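Local structure of conserved hypothetical protein (Bacteroides thetaiotaomicron, 2HQY) at residues Glu116-Ala119 with Tyr120-Tyr123. The protein is of unknown function but binds coenzyme A and is probably an acyltransferase-like relative of the C-terminal domain of phosphatidylglycerol lysyltransferase. Residues are numbered along the deposited sequence; the frame is centred on the assembly and turned at random.
Sequences EDRA and YADY
Tyr120 N donates to Asp117 O at 2.9 Å and Ala121 N to Arg118 O at 3.2 Å, two successive i to i+3 bonds that wind the chain into a single short turn of 3-10 helix. At its start, Ala119 N donates to Asp117 OD1 (3.0 Å), coming from above the carboxylate plane. CG of Asp117 lies anti to the backbone N (chi1 -174°), which also brings OD2 to within 3.4 Å of Tyr120 CE2. Ala119 CB sits over the centre of one face of the Tyr120 ring, a CH-pi contact 4.3 Å from the centroid. From the first residue of the turn, the Arg118 side chain reaches forward past Ala121, bent at chi2 (61°), and its NH2 gives Tyr123 OH a nearly straight 2.8 Å bond lying in the guanidinium plane. Asp269 completes this group, its OD2 forming a salt bridge with Arg118 NH1 and a hydrogen bond with Tyr123 OH. A leucine in place of Arg118 would probably deprive the Asp269 carboxylate of this salt bridge and Tyr123 OH of this donor. Water 1 bridges Arg118 O and Ala121 O. An Asx turn thus opens the 3-10 connection between strands 112-116 and 122-126, both of which pair antiparallel with strand 286-295.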
loop_
_atom_site.group_PDB
_atom_site.type_symbol
_atom_site.label_atom_id
_atom_site.label_comp_id
_atom_site.label_asym_id
_atom_site.label_seq_id
_atom_site.Cartn_x
_atom_site.Cartn_y
_atom_site.Cartn_z
ATOM N N GLU A 116 -6.303 -20.645 -16.569
ATOM C CA GLU A 116 -5.012 -20.102 -16.930
ATOM C C GLU A 116 -5.254 -18.900 -17.846
ATOM O O GLU A 116 -6.223 -18.870 -18.594
ATOM C CB GLU A 116 -4.198 -21.206 -17.621
ATOM C CG GLU A 116 -2.737 -20.908 -17.903
ATOM C CD GLU A 116 -2.519 -20.390 -19.308
ATOM O OE1 GLU A 116 -3.445 -20.560 -20.146
ATOM O OE2 GLU A 116 -1.429 -19.818 -19.577
ATOM N N ASP A 117 -4.385 -17.903 -17.749
ATOM C CA ASP A 117 -4.454 -16.744 -18.624
ATOM C C ASP A 117 -3.038 -16.494 -19.120
ATOM O O ASP A 117 -2.154 -16.113 -18.359
ATOM C CB ASP A 117 -5.038 -15.524 -17.882
ATOM C CG ASP A 117 -5.274 -14.320 -18.804
ATOM O OD1 ASP A 117 -4.685 -14.272 -19.907
ATOM O OD2 ASP A 117 -6.064 -13.418 -18.425
ATOM N N ARG A 118 -2.833 -16.746 -20.411
ATOM C CA ARG A 118 -1.542 -16.607 -21.059
ATOM C C ARG A 118 -0.900 -15.205 -20.850
ATOM O O ARG A 118 0.326 -15.066 -20.865
ATOM C CB ARG A 118 -1.732 -16.939 -22.542
ATOM C CG ARG A 118 -0.548 -16.710 -23.430
ATOM C CD ARG A 118 0.657 -17.561 -23.036
ATOM N NE ARG A 118 1.772 -17.303 -23.950
ATOM C CZ ARG A 118 2.523 -16.203 -23.926
ATOM N NH1 ARG A 118 2.307 -15.263 -22.995
ATOM N NH2 ARG A 118 3.511 -16.053 -24.810
ATOM N N ALA A 119 -1.742 -14.197 -20.619
ATOM C CA ALA A 119 -1.289 -12.831 -20.334
ATOM C C ALA A 119 -0.365 -12.774 -19.135
ATOM O O ALA A 119 0.458 -11.878 -19.045
ATOM C CB ALA A 119 -2.474 -11.938 -20.096
ATOM N N TYR A 120 -0.512 -13.737 -18.225
ATOM C CA TYR A 120 0.257 -13.767 -16.980
ATOM C C TYR A 120 1.414 -14.751 -16.913
ATOM O O TYR A 120 2.063 -14.865 -15.868
ATOM C CB TYR A 120 -0.694 -13.952 -15.794
ATOM C CG TYR A 120 -1.734 -12.864 -15.793
ATOM C CD1 TYR A 120 -1.372 -11.535 -15.606
ATOM C CD2 TYR A 120 -3.067 -13.159 -16.029
ATOM C CE1 TYR A 120 -2.324 -10.525 -15.638
ATOM C CE2 TYR A 120 -4.015 -12.170 -16.051
ATOM C CZ TYR A 120 -3.637 -10.859 -15.859
ATOM O OH TYR A 120 -4.610 -9.876 -15.889
ATOM N N ALA A 121 1.691 -15.431 -18.013
ATOM C CA ALA A 121 2.828 -16.353 -18.075
ATOM C C ALA A 121 4.129 -15.552 -18.008
ATOM O O ALA A 121 4.177 -14.440 -18.526
ATOM C CB ALA A 121 2.778 -17.175 -19.369
ATOM N N ASP A 122 5.160 -16.116 -17.373
ATOM C CA ASP A 122 6.486 -15.486 -17.304
ATOM C C ASP A 122 7.359 -15.991 -18.438
ATOM O O ASP A 122 7.348 -17.185 -18.781
ATOM C CB ASP A 122 7.225 -15.822 -16.011
ATOM C CG ASP A 122 6.700 -15.091 -14.798
ATOM O OD1 ASP A 122 5.923 -14.113 -14.916
ATOM O OD2 ASP A 122 7.107 -15.507 -13.699
ATOM N N TYR A 123 8.139 -15.079 -18.994
ATOM C CA TYR A 123 9.137 -15.415 -19.991
ATOM C C TYR A 123 10.466 -15.706 -19.278
ATOM O O TYR A 123 11.000 -14.843 -18.563
ATOM C CB TYR A 123 9.311 -14.230 -20.941
ATOM C CG TYR A 123 8.196 -14.103 -21.939
ATOM C CD1 TYR A 123 8.369 -14.540 -23.254
ATOM C CD2 TYR A 123 6.955 -13.568 -21.557
ATOM C CE1 TYR A 123 7.345 -14.439 -24.185
ATOM C CE2 TYR A 123 5.920 -13.454 -22.466
ATOM C CZ TYR A 123 6.122 -13.897 -23.784
ATOM O OH TYR A 123 5.098 -13.808 -24.687
HETATM O O HOH W 1 2.945 -13.337 -20.598
#